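Local coordinates for alpha-(N-acetylaminomethylene)succinic acid hydrolase (Mesorhizobium loti, PDB 3KXP), which catalyses the final step of vitamin B6 degradation, hydrolysing (E)-2-(acetamidomethylene)succinate to succinic semialdehyde, acetate, ammonia and carbon dioxide, at residues R57-N61 against L107-P111; G186-D192 against V223-P229; V53-I58 against D122-L127. One frame throughout, in Å; residues are numbered along the deposited sequence.

Contact 1: R57-N61 against L107-P111; sequences RITLN and LSDKP
D109 and T59 hold each other by two bonds. The backbone N of D109 donates to T59 O at 3.1 Å, and D109 OD2 takes the N-H of T59, also at 3.1 Å. That second bond is bent (144°) and comes from well above the carboxylate plane; the two side chains cross at a slant, with D109 OD2 3.4 Å from T59 CB. D109 also slides past I58, their side chains running in opposite directions. I58 CG1 lies anti to the backbone N (chi1 -176°), which carries CD1 along D109 CB and on to P111, where CD1 meets the ring atom CD at 3.9 Å. Two residues on from T59, N61 gives its N-H to S108 OG at 2.8 Å in an almost straight bond (178°); the same hydroxyl is bonded to D101 O. The side chains of N61 and L107 run side by side, N61 CG against L107 CB at 3.7 Å, while N61 ND2 bonds D101 OD1. An alanine in place of D109 would probably leave the T59 N-H without its acceptor and R52 without the carboxylate it pairs with through OD1. The loop after strand 96-100 runs alongside the start of strand 59-65, in nearly the opposite direction. Strand 49-54 brings R52 against T59 and N61, and helix 117-131 lies beyond I58.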
ATOM      1  N   ARG A  57      19.087 -27.515  -6.238  1.00 35.70           N
ATOM      2  CA  ARG A  57      18.027 -28.079  -7.059  1.00 35.25           C
ATOM      3  C   ARG A  57      18.176 -27.690  -8.524  1.00 34.96           C
ATOM      4  O   ARG A  57      17.633 -28.355  -9.403  1.00 36.21           O
ATOM      5  CB  ARG A  57      16.659 -27.635  -6.515  1.00 35.06           C
ATOM      6  CG  ARG A  57      16.595 -26.163  -6.110  1.00 34.99           C
ATOM      7  CD  ARG A  57      15.263 -25.778  -5.446  1.00 34.77           C
ATOM      8  NE  ARG A  57      14.147 -25.742  -6.392  1.00 33.55           N
ATOM      9  CZ  ARG A  57      13.250 -26.709  -6.532  1.00 32.25           C
ATOM     10  NH1 ARG A  57      13.325 -27.799  -5.783  1.00 32.50           N
ATOM     11  NH2 ARG A  57      12.279 -26.590  -7.428  1.00 32.57           N
ATOM     12  N   ILE A  58      18.929 -26.624  -8.786  1.00 33.66           N
ATOM     13  CA  ILE A  58      19.131 -26.149 -10.153  1.00 32.67           C
ATOM     14  C   ILE A  58      20.123 -24.991 -10.142  1.00 32.38           C
ATOM     15  O   ILE A  58      20.507 -24.510  -9.079  1.00 32.74           O
ATOM     16  CB  ILE A  58      17.780 -25.669 -10.776  1.00 32.54           C
ATOM     17  CG1 ILE A  58      17.979 -25.258 -12.234  1.00 33.06           C
ATOM     18  CG2 ILE A  58      17.222 -24.489  -9.984  1.00 30.14           C
ATOM     19  CD1 ILE A  58      16.693 -24.891 -12.951  1.00 34.66           C
ATOM     20  N   THR A  59      20.547 -24.556 -11.325  1.00 30.82           N
ATOM     21  CA  THR A  59      21.473 -23.438 -11.438  1.00 29.92           C
ATOM     22  C   THR A  59      20.750 -22.307 -12.162  1.00 29.29           C
ATOM     23  O   THR A  59      20.130 -22.520 -13.212  1.00 26.86           O
ATOM     24  CB  THR A  59      22.748 -23.837 -12.227  1.00 33.48           C
ATOM     25  OG1 THR A  59      23.435 -24.882 -11.520  1.00 32.55           O
ATOM     26  CG2 THR A  59      23.688 -22.633 -12.392  1.00 31.29           C
ATOM     27  N   LEU A  60      20.830 -21.102 -11.598  1.00 27.37           N
ATOM     28  CA  LEU A  60      20.160 -19.945 -12.180  1.00 26.25           C
ATOM     29  C   LEU A  60      21.122 -18.819 -12.496  1.00 26.59           C
ATOM     30  O   LEU A  60      22.116 -18.640 -11.802  1.00 28.91           O
ATOM     31  CB  LEU A  60      19.095 -19.419 -11.214  1.00 23.70           C
ATOM     32  CG  LEU A  60      17.982 -20.386 -10.814  1.00 24.32           C
ATOM     33  CD1 LEU A  60      17.098 -19.748  -9.749  1.00 25.91           C
ATOM     34  CD2 LEU A  60      17.171 -20.759 -12.040  1.00 22.68           C
ATOM     35  N   ASN A  61      20.825 -18.060 -13.546  1.00 25.67           N
ATOM     36  CA  ASN A  61      21.652 -16.917 -13.919  1.00 25.27           C
ATOM     37  C   ASN A  61      21.056 -15.679 -13.245  1.00 26.85           C
ATOM     38  O   ASN A  61      19.834 -15.524 -13.202  1.00 26.85           O
ATOM     39  CB  ASN A  61      21.651 -16.718 -15.436  1.00 22.53           C
ATOM     40  CG  ASN A  61      22.540 -15.567 -15.869  1.00 22.85           C
ATOM     41  OD1 ASN A  61      23.734 -15.568 -15.592  1.00 20.99           O
ATOM     42  ND2 ASN A  61      21.958 -14.575 -16.548  1.00 19.44           N
ATOM     43  N   LEU A 107      19.678 -17.315 -19.308  1.00 28.30           N
ATOM     44  CA  LEU A 107      20.860 -18.154 -19.235  1.00 26.75           C
ATOM     45  C   LEU A 107      20.817 -19.119 -18.064  1.00 26.46           C
ATOM     46  O   LEU A 107      21.854 -19.519 -17.543  1.00 24.78           O
ATOM     47  CB  LEU A 107      22.119 -17.283 -19.153  1.00 25.31           C
ATOM     48  CG  LEU A 107      22.449 -16.453 -20.405  1.00 27.81           C
ATOM     49  CD1 LEU A 107      23.813 -15.775 -20.242  1.00 25.01           C
ATOM     50  CD2 LEU A 107      22.462 -17.353 -21.636  1.00 24.56           C
ATOM     51  N   SER A 108      19.611 -19.497 -17.659  1.00 26.06           N
ATOM     52  CA  SER A 108      19.441 -20.430 -16.554  1.00 25.79           C
ATOM     53  C   SER A 108      19.176 -21.844 -17.065  1.00 26.74           C
ATOM     54  O   SER A 108      18.930 -22.050 -18.253  1.00 27.74           O
ATOM     55  CB  SER A 108      18.292 -19.967 -15.659  1.00 24.53           C
ATOM     56  OG  SER A 108      18.606 -18.717 -15.073  1.00 22.49           O
ATOM     57  N   ASP A 109      19.237 -22.822 -16.166  1.00 28.39           N
ATOM     58  CA  ASP A 109      18.994 -24.206 -16.550  1.00 29.80           C
ATOM     59  C   ASP A 109      17.591 -24.342 -17.115  1.00 29.81           C
ATOM     60  O   ASP A 109      16.694 -23.575 -16.769  1.00 29.36           O
ATOM     61  CB  ASP A 109      19.156 -25.140 -15.344  1.00 30.43           C
ATOM     62  CG  ASP A 109      20.610 -25.399 -15.000  1.00 30.98           C
ATOM     63  OD1 ASP A 109      21.492 -24.932 -15.756  1.00 28.34           O
ATOM     64  OD2 ASP A 109      20.866 -26.077 -13.981  1.00 31.18           O
ATOM     65  N   LYS A 110      17.407 -25.328 -17.982  1.00 29.77           N
ATOM     66  CA  LYS A 110      16.116 -25.558 -18.603  1.00 29.98           C
ATOM     67  C   LYS A 110      15.713 -27.028 -18.519  1.00 30.22           C
ATOM     68  O   LYS A 110      15.753 -27.759 -19.508  1.00 29.55           O
ATOM     69  CB  LYS A 110      16.171 -25.085 -20.052  1.00 29.77           C
ATOM     70  CG  LYS A 110      16.619 -23.636 -20.153  1.00 31.38           C
ATOM     71  CD  LYS A 110      16.649 -23.137 -21.570  1.00 31.30           C
ATOM     72  CE  LYS A 110      16.978 -21.659 -21.589  1.00 29.59           C
ATOM     73  NZ  LYS A 110      18.244 -21.390 -20.870  1.00 29.11           N
ATOM     74  N   PRO A 111      15.319 -27.477 -17.319  1.00 30.26           N
ATOM     75  CA  PRO A 111      14.911 -28.867 -17.113  1.00 29.64           C
ATOM     76  C   PRO A 111      13.824 -29.315 -18.076  1.00 31.04           C
ATOM     77  O   PRO A 111      13.120 -28.496 -18.660  1.00 29.59           O
ATOM     78  CB  PRO A 111      14.455 -28.882 -15.653  1.00 29.74           C
ATOM     79  CG  PRO A 111      14.060 -27.451 -15.393  1.00 29.72           C
ATOM     80  CD  PRO A 111      15.165 -26.700 -16.079  1.00 29.36           C
TER

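Contact 2: G186-D192 against V223-P229; sequences GSQLFED and VDGGLRP
The guanidinium of R228 has the Q188-L189 peptide over one face, with Q188 C above its centre and L189 N also on that face. The F190 ring carries Q188 CG on one face, offset toward the rim, and has L227 O at its edge, near the ring plane. The extended R228 side chain passes Q188 O, which lies 3.4 Å from R228 CG, and crosses L189 at about a right angle. A water held by S187 OG at 3.1 Å also accepts a weak bond from R228 NE. With CG anti to the backbone N (chi1 175°), L189 sends CD1 against the turn, to V223 CG1 at 3.9 Å. L227 CD2 packs on D192 CA at 3.5 Å. The backbones pair once: F190 N donates to L227 O at 2.8 Å, and L227 N to F190 O at 2.7 Å. G226 CA approaches F190 O so closely that a side chain there would collide with it. The F190 ring meets Y199 of helix 193-203, whose N-cap is D192. By this single antiparallel bridge, a hydrogen-bonded pair, the loop before that helix joins the edge of a small beta hairpin, strands 220-223 and 226-229 linked by a type II turn.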
ATOM      1  N   GLY A 186       7.262 -16.270 -30.433  1.00 32.46           N
ATOM      2  CA  GLY A 186       8.619 -15.788 -30.597  1.00 32.87           C
ATOM      3  C   GLY A 186       9.608 -16.887 -30.927  1.00 33.88           C
ATOM      4  O   GLY A 186      10.749 -16.603 -31.292  1.00 34.24           O
ATOM      5  N   SER A 187       9.183 -18.143 -30.802  1.00 33.78           N
ATOM      6  CA  SER A 187      10.066 -19.263 -31.099  1.00 34.04           C
ATOM      7  C   SER A 187      10.237 -19.406 -32.607  1.00 33.87           C
ATOM      8  O   SER A 187       9.564 -20.214 -33.244  1.00 32.76           O
ATOM      9  CB  SER A 187       9.502 -20.556 -30.514  1.00 34.16           C
ATOM     10  OG  SER A 187      10.424 -21.618 -30.684  1.00 39.20           O
ATOM     11  N   GLN A 188      11.141 -18.607 -33.166  1.00 33.44           N
ATOM     12  CA  GLN A 188      11.415 -18.610 -34.602  1.00 34.67           C
ATOM     13  C   GLN A 188      12.838 -18.098 -34.839  1.00 35.32           C
ATOM     14  O   GLN A 188      13.487 -17.593 -33.923  1.00 36.08           O
ATOM     15  CB  GLN A 188      10.424 -17.691 -35.326  1.00 34.12           C
ATOM     16  CG  GLN A 188      10.499 -16.242 -34.848  1.00 34.87           C
ATOM     17  CD  GLN A 188       9.470 -15.331 -35.502  1.00 35.64           C
ATOM     18  OE1 GLN A 188       9.592 -14.965 -36.675  1.00 35.46           O
ATOM     19  NE2 GLN A 188       8.444 -14.962 -34.741  1.00 34.18           N
ATOM     20  N   LEU A 189      13.311 -18.214 -36.076  1.00 34.83           N
ATOM     21  CA  LEU A 189      14.652 -17.766 -36.431  1.00 33.59           C
ATOM     22  C   LEU A 189      14.632 -16.336 -36.968  1.00 34.05           C
ATOM     23  O   LEU A 189      14.150 -16.099 -38.071  1.00 34.29           O
ATOM     24  CB  LEU A 189      15.244 -18.702 -37.486  1.00 32.55           C
ATOM     25  CG  LEU A 189      16.612 -18.350 -38.080  1.00 34.54           C
ATOM     26  CD1 LEU A 189      17.685 -18.390 -36.993  1.00 31.27           C
ATOM     27  CD2 LEU A 189      16.940 -19.334 -39.198  1.00 32.67           C
ATOM     28  N   PHE A 190      15.142 -15.387 -36.188  1.00 32.81           N
ATOM     29  CA  PHE A 190      15.183 -14.001 -36.631  1.00 33.47           C
ATOM     30  C   PHE A 190      16.464 -13.758 -37.419  1.00 35.31           C
ATOM     31  O   PHE A 190      17.525 -14.281 -37.079  1.00 35.98           O
ATOM     32  CB  PHE A 190      15.111 -13.044 -35.439  1.00 32.72           C
ATOM     33  CG  PHE A 190      13.838 -13.155 -34.657  1.00 32.12           C
ATOM     34  CD1 PHE A 190      13.774 -13.947 -33.511  1.00 31.99           C
ATOM     35  CD2 PHE A 190      12.686 -12.513 -35.093  1.00 31.92           C
ATOM     36  CE1 PHE A 190      12.582 -14.099 -32.811  1.00 30.56           C
ATOM     37  CE2 PHE A 190      11.484 -12.659 -34.400  1.00 31.89           C
ATOM     38  CZ  PHE A 190      11.435 -13.456 -33.256  1.00 32.25           C
ATOM     39  N   GLU A 191      16.353 -12.965 -38.475  1.00 35.67           N
ATOM     40  CA  GLU A 191      17.481 -12.650 -39.346  1.00 37.23           C
ATOM     41  C   GLU A 191      18.570 -11.827 -38.658  1.00 37.55           C
ATOM     42  O   GLU A 191      19.766 -12.074 -38.846  1.00 35.91           O
ATOM     43  CB  GLU A 191      16.953 -11.915 -40.578  1.00 41.13           C
ATOM     44  CG  GLU A 191      17.990 -11.170 -41.381  1.00 48.10           C
ATOM     45  CD  GLU A 191      17.389 -10.522 -42.613  1.00 53.06           C
ATOM     46  OE1 GLU A 191      16.345  -9.841 -42.477  1.00 54.73           O
ATOM     47  OE2 GLU A 191      17.960 -10.693 -43.713  1.00 54.73           O
ATOM     48  N   ASP A 192      18.152 -10.843 -37.867  1.00 36.70           N
ATOM     49  CA  ASP A 192      19.079  -9.985 -37.149  1.00 35.74           C
ATOM     50  C   ASP A 192      18.328  -9.265 -36.041  1.00 35.33           C
ATOM     51  O   ASP A 192      17.106  -9.384 -35.932  1.00 35.24           O
ATOM     52  CB  ASP A 192      19.734  -8.987 -38.108  1.00 38.26           C
ATOM     53  CG  ASP A 192      18.725  -8.246 -38.969  1.00 41.81           C
ATOM     54  OD1 ASP A 192      19.087  -7.874 -40.109  1.00 42.90           O
ATOM     55  OD2 ASP A 192      17.579  -8.025 -38.511  1.00 41.56           O
ATOM     56  N   VAL A 223      22.521 -17.783 -33.315  1.00 33.77           N
ATOM     57  CA  VAL A 223      22.546 -19.201 -33.570  1.00 33.19           C
ATOM     58  C   VAL A 223      22.882 -19.372 -35.052  1.00 34.60           C
ATOM     59  O   VAL A 223      23.163 -18.397 -35.758  1.00 31.98           O
ATOM     60  CB  VAL A 223      21.164 -19.828 -33.222  1.00 33.73           C
ATOM     61  CG1 VAL A 223      20.287 -19.927 -34.464  1.00 32.50           C
ATOM     62  CG2 VAL A 223      21.354 -21.169 -32.548  1.00 32.42           C
ATOM     63  N   ASP A 224      22.860 -20.606 -35.526  1.00 35.94           N
ATOM     64  CA  ASP A 224      23.163 -20.875 -36.922  1.00 39.20           C
ATOM     65  C   ASP A 224      22.147 -20.190 -37.848  1.00 38.49           C
ATOM     66  O   ASP A 224      20.975 -20.548 -37.858  1.00 39.52           O
ATOM     67  CB  ASP A 224      23.150 -22.391 -37.134  1.00 44.45           C
ATOM     68  CG  ASP A 224      23.976 -22.826 -38.319  1.00 48.58           C
ATOM     69  OD1 ASP A 224      24.383 -24.009 -38.333  1.00 51.13           O
ATOM     70  OD2 ASP A 224      24.209 -22.002 -39.235  1.00 51.18           O
ATOM     71  N   GLY A 225      22.594 -19.191 -38.607  1.00 38.35           N
ATOM     72  CA  GLY A 225      21.701 -18.502 -39.528  1.00 37.86           C
ATOM     73  C   GLY A 225      21.011 -17.235 -39.036  1.00 39.37           C
ATOM     74  O   GLY A 225      20.370 -16.526 -39.821  1.00 38.93           O
ATOM     75  N   GLY A 226      21.131 -16.942 -37.744  1.00 39.07           N
ATOM     76  CA  GLY A 226      20.499 -15.750 -37.200  1.00 38.31           C
ATOM     77  C   GLY A 226      20.328 -15.785 -35.690  1.00 36.85           C
ATOM     78  O   GLY A 226      21.137 -16.388 -34.988  1.00 36.80           O
ATOM     79  N   LEU A 227      19.278 -15.141 -35.187  1.00 34.39           N
ATOM     80  CA  LEU A 227      19.020 -15.102 -33.748  1.00 33.10           C
ATOM     81  C   LEU A 227      17.814 -15.941 -33.355  1.00 31.11           C
ATOM     82  O   LEU A 227      16.869 -16.098 -34.131  1.00 30.53           O
ATOM     83  CB  LEU A 227      18.771 -13.664 -33.273  1.00 33.90           C
ATOM     84  CG  LEU A 227      19.851 -12.586 -33.387  1.00 35.21           C
ATOM     85  CD1 LEU A 227      21.065 -12.988 -32.570  1.00 35.74           C
ATOM     86  CD2 LEU A 227      20.218 -12.376 -34.841  1.00 37.67           C
ATOM     87  N   ARG A 228      17.857 -16.482 -32.143  1.00 29.46           N
ATOM     88  CA  ARG A 228      16.756 -17.276 -31.614  1.00 29.07           C
ATOM     89  C   ARG A 228      16.582 -16.967 -30.132  1.00 27.98           C
ATOM     90  O   ARG A 228      17.508 -16.493 -29.474  1.00 27.36           O
ATOM     91  CB  ARG A 228      17.019 -18.773 -31.805  1.00 30.92           C
ATOM     92  CG  ARG A 228      16.145 -19.430 -32.874  1.00 34.50           C
ATOM     93  CD  ARG A 228      16.360 -20.944 -32.931  1.00 38.38           C
ATOM     94  NE  ARG A 228      15.215 -21.635 -33.528  1.00 42.25           N
ATOM     95  CZ  ARG A 228      14.919 -21.629 -34.822  1.00 41.54           C
ATOM     96  NH1 ARG A 228      15.689 -20.976 -35.679  1.00 44.82           N
ATOM     97  NH2 ARG A 228      13.835 -22.253 -35.260  1.00 42.83           N
ATOM     98  N   PRO A 229      15.381 -17.218 -29.590  1.00 28.17           N
ATOM     99  CA  PRO A 229      15.076 -16.973 -28.173  1.00 28.80           C
ATOM    100  C   PRO A 229      15.925 -17.856 -27.251  1.00 26.78           C
ATOM    101  O   PRO A 229      16.207 -19.003 -27.573  1.00 25.46           O
ATOM    102  CB  PRO A 229      13.598 -17.358 -28.060  1.00 29.54           C
ATOM    103  CG  PRO A 229      13.076 -17.205 -29.454  1.00 28.54           C
ATOM    104  CD  PRO A 229      14.189 -17.701 -30.310  1.00 25.53           C
TER
HETATM  105  O   HOH W   1      13.443 -21.168 -31.132  1.00 35.05           O

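Contact 3: V53-I58 against D122-L127; sequences VDIGRI and DDIAGL
R57 reaches helix 117-131 with its guanidinium and forms a salt bridge to D123. NE donates to D123 OD2 at 2.9 Å (155°), meeting the anti side of the oxygen, while NH2 adds a weak bond to the same atom. The two flat groups are turned 55° apart, with D123 at the edge of the guanidinium. D122 comes over a face instead: its CB sits above the centre, 3.4 Å from R57 CZ. Its carboxylate lies well out of the guanidinium plane, and a water accepting from R57 NH1 and donating to D122 OD2 joins the two. The R57 chain turns at CG-CD (chi3 -72°), which swings the guanidinium across the helix side chains. Next to this salt bridge along the helix, I55 packs on the backbone. Its CD1 lies 3.4 Å from D123 O, while L127 CD2 meets I55 CG2 at 3.7 Å and, more distantly, V53 CG1. G126, lacking a side chain, lets I55 and R57 come close; a second water donates to both I55 O and G126 O. In this alpha/beta hydrolase fold, the contact sets the turn between the first two strands of the main sheet, 49-54 and 59-65, against a helix packed on that sheet. An Asx turn shapes it, G56 N donating to D54 OD2 at 2.9 Å, as does I55 N bonding I58 O at 3.0 Å. At the backbone angles of G56 a side chain would jam against I55 O. I58 turns CG2 to D123 OD2 at 3.5 Å. Farther out, R103 forms a salt bridge with D123 OD1 and so probably helps position the carboxylate. D122 OD1 is held by K154 and Y155, and L127 packs on L72 of strand 70-74.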
ATOM      1  N   VAL A  53      24.284 -19.095 -10.533  1.00 37.59           N
ATOM      2  CA  VAL A  53      24.344 -19.537  -9.154  1.00 36.48           C
ATOM      3  C   VAL A  53      23.757 -20.917  -8.988  1.00 36.03           C
ATOM      4  O   VAL A  53      22.613 -21.171  -9.360  1.00 35.76           O
ATOM      5  CB  VAL A  53      23.579 -18.576  -8.238  1.00 37.81           C
ATOM      6  CG1 VAL A  53      23.741 -19.004  -6.780  1.00 36.73           C
ATOM      7  CG2 VAL A  53      24.089 -17.155  -8.447  1.00 38.04           C
ATOM      8  N   ASP A  54      24.557 -21.811  -8.426  1.00 36.25           N
ATOM      9  CA  ASP A  54      24.117 -23.171  -8.176  1.00 37.53           C
ATOM     10  C   ASP A  54      23.403 -23.117  -6.834  1.00 36.70           C
ATOM     11  O   ASP A  54      24.012 -22.800  -5.818  1.00 37.73           O
ATOM     12  CB  ASP A  54      25.329 -24.102  -8.112  1.00 39.03           C
ATOM     13  CG  ASP A  54      24.949 -25.563  -7.950  1.00 42.13           C
ATOM     14  OD1 ASP A  54      25.855 -26.419  -8.062  1.00 44.30           O
ATOM     15  OD2 ASP A  54      23.762 -25.860  -7.705  1.00 43.60           O
ATOM     16  N   ILE A  55      22.102 -23.381  -6.837  1.00 36.34           N
ATOM     17  CA  ILE A  55      21.332 -23.357  -5.601  1.00 35.18           C
ATOM     18  C   ILE A  55      20.921 -24.780  -5.228  1.00 35.11           C
ATOM     19  O   ILE A  55      19.989 -24.991  -4.449  1.00 33.80           O
ATOM     20  CB  ILE A  55      20.073 -22.471  -5.737  1.00 34.99           C
ATOM     21  CG1 ILE A  55      19.121 -23.060  -6.785  1.00 36.21           C
ATOM     22  CG2 ILE A  55      20.479 -21.055  -6.112  1.00 33.05           C
ATOM     23  CD1 ILE A  55      17.749 -22.381  -6.835  1.00 33.99           C
ATOM     24  N   GLY A  56      21.627 -25.749  -5.803  1.00 34.87           N
ATOM     25  CA  GLY A  56      21.358 -27.145  -5.520  1.00 34.87           C
ATOM     26  C   GLY A  56      20.367 -27.784  -6.465  1.00 35.23           C
ATOM     27  O   GLY A  56      20.745 -28.509  -7.382  1.00 37.17           O
ATOM     28  N   ARG A  57      19.087 -27.515  -6.238  1.00 35.70           N
ATOM     29  CA  ARG A  57      18.027 -28.079  -7.059  1.00 35.25           C
ATOM     30  C   ARG A  57      18.176 -27.690  -8.524  1.00 34.96           C
ATOM     31  O   ARG A  57      17.633 -28.355  -9.403  1.00 36.21           O
ATOM     32  CB  ARG A  57      16.659 -27.635  -6.515  1.00 35.06           C
ATOM     33  CG  ARG A  57      16.595 -26.163  -6.110  1.00 34.99           C
ATOM     34  CD  ARG A  57      15.263 -25.778  -5.446  1.00 34.77           C
ATOM     35  NE  ARG A  57      14.147 -25.742  -6.392  1.00 33.55           N
ATOM     36  CZ  ARG A  57      13.250 -26.709  -6.532  1.00 32.25           C
ATOM     37  NH1 ARG A  57      13.325 -27.799  -5.783  1.00 32.50           N
ATOM     38  NH2 ARG A  57      12.279 -26.590  -7.428  1.00 32.57           N
ATOM     39  N   ILE A  58      18.929 -26.624  -8.786  1.00 33.66           N
ATOM     40  CA  ILE A  58      19.131 -26.149 -10.153  1.00 32.67           C
ATOM     41  C   ILE A  58      20.123 -24.991 -10.142  1.00 32.38           C
ATOM     42  O   ILE A  58      20.507 -24.510  -9.079  1.00 32.74           O
ATOM     43  CB  ILE A  58      17.780 -25.669 -10.776  1.00 32.54           C
ATOM     44  CG1 ILE A  58      17.979 -25.258 -12.234  1.00 33.06           C
ATOM     45  CG2 ILE A  58      17.222 -24.489  -9.984  1.00 30.14           C
ATOM     46  CD1 ILE A  58      16.693 -24.891 -12.951  1.00 34.66           C
ATOM     47  N   ASP A 122       9.948 -22.916  -5.112  1.00 28.19           N
ATOM     48  CA  ASP A 122      11.051 -23.555  -4.413  1.00 28.92           C
ATOM     49  C   ASP A 122      12.377 -22.995  -4.921  1.00 28.73           C
ATOM     50  O   ASP A 122      13.345 -22.898  -4.159  1.00 30.59           O
ATOM     51  CB  ASP A 122      11.010 -25.079  -4.592  1.00 31.78           C
ATOM     52  CG  ASP A 122       9.790 -25.718  -3.929  1.00 35.05           C
ATOM     53  OD1 ASP A 122       9.258 -25.138  -2.956  1.00 34.66           O
ATOM     54  OD2 ASP A 122       9.370 -26.808  -4.373  1.00 36.83           O
ATOM     55  N   ASP A 123      12.428 -22.619  -6.199  1.00 25.65           N
ATOM     56  CA  ASP A 123      13.654 -22.045  -6.753  1.00 25.30           C
ATOM     57  C   ASP A 123      14.012 -20.772  -6.006  1.00 23.87           C
ATOM     58  O   ASP A 123      15.182 -20.507  -5.747  1.00 23.17           O
ATOM     59  CB  ASP A 123      13.492 -21.700  -8.234  1.00 27.36           C
ATOM     60  CG  ASP A 123      13.634 -22.901  -9.136  1.00 28.25           C
ATOM     61  OD1 ASP A 123      13.303 -22.772 -10.332  1.00 31.71           O
ATOM     62  OD2 ASP A 123      14.077 -23.968  -8.660  1.00 28.02           O
ATOM     63  N   ILE A 124      12.993 -19.985  -5.671  1.00 24.11           N
ATOM     64  CA  ILE A 124      13.187 -18.719  -4.966  1.00 23.84           C
ATOM     65  C   ILE A 124      13.724 -18.938  -3.552  1.00 23.13           C
ATOM     66  O   ILE A 124      14.655 -18.261  -3.126  1.00 22.18           O
ATOM     67  CB  ILE A 124      11.857 -17.908  -4.919  1.00 24.03           C
ATOM     68  CG1 ILE A 124      11.421 -17.592  -6.355  1.00 24.37           C
ATOM     69  CG2 ILE A 124      12.035 -16.621  -4.104  1.00 19.53           C
ATOM     70  CD1 ILE A 124      10.146 -16.792  -6.469  1.00 24.40           C
ATOM     71  N   ALA A 125      13.133 -19.880  -2.829  1.00 23.84           N
ATOM     72  CA  ALA A 125      13.586 -20.188  -1.478  1.00 24.70           C
ATOM     73  C   ALA A 125      15.044 -20.641  -1.553  1.00 26.64           C
ATOM     74  O   ALA A 125      15.901 -20.158  -0.807  1.00 26.24           O
ATOM     75  CB  ALA A 125      12.731 -21.291  -0.886  1.00 25.31           C
ATOM     76  N   GLY A 126      15.318 -21.571  -2.467  1.00 28.05           N
ATOM     77  CA  GLY A 126      16.669 -22.070  -2.630  1.00 26.70           C
ATOM     78  C   GLY A 126      17.665 -20.949  -2.852  1.00 26.96           C
ATOM     79  O   GLY A 126      18.729 -20.926  -2.244  1.00 29.83           O
ATOM     80  N   LEU A 127      17.308 -20.005  -3.715  1.00 27.32           N
ATOM     81  CA  LEU A 127      18.176 -18.881  -4.043  1.00 26.56           C
ATOM     82  C   LEU A 127      18.367 -17.928  -2.858  1.00 29.01           C
ATOM     83  O   LEU A 127      19.464 -17.412  -2.629  1.00 28.78           O
ATOM     84  CB  LEU A 127      17.599 -18.148  -5.260  1.00 25.03           C
ATOM     85  CG  LEU A 127      18.381 -17.038  -5.963  1.00 24.08           C
ATOM     86  CD1 LEU A 127      18.282 -15.784  -5.148  1.00 29.61           C
ATOM     87  CD2 LEU A 127      19.828 -17.446  -6.181  1.00 25.29           C
TER
HETATM   88  O   HOH W   2      19.614 -23.788  -1.572  1.00 49.57           O
HETATM   89  O   HOH W   3      10.770 -29.132  -5.463  1.00 41.42           O

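In the fold
Contacts 1 and 3 share R57 and I58 and have centres about 9 Å apart. Both start from the turn joining strands 49-54 and 59-65, neighbours at one edge of the eight-stranded mixed sheet; contact 1 joins this edge of the core to the loop after strand 96-100, and contact 3 to helix 117-131. V53 and L60 link them directly through the sheet. Contact 2 comes later in the chain, its centre about 22 Å from that of contact 1 and 30 Å from that of contact 3, among the helices and two-stranded sheet inserted between strands 159-165 and 258-263, where alpha/beta hydrolases commonly carry their cap. It joins two parts of this insertion without touching contact 1, the nearest atoms being about 7 Å apart.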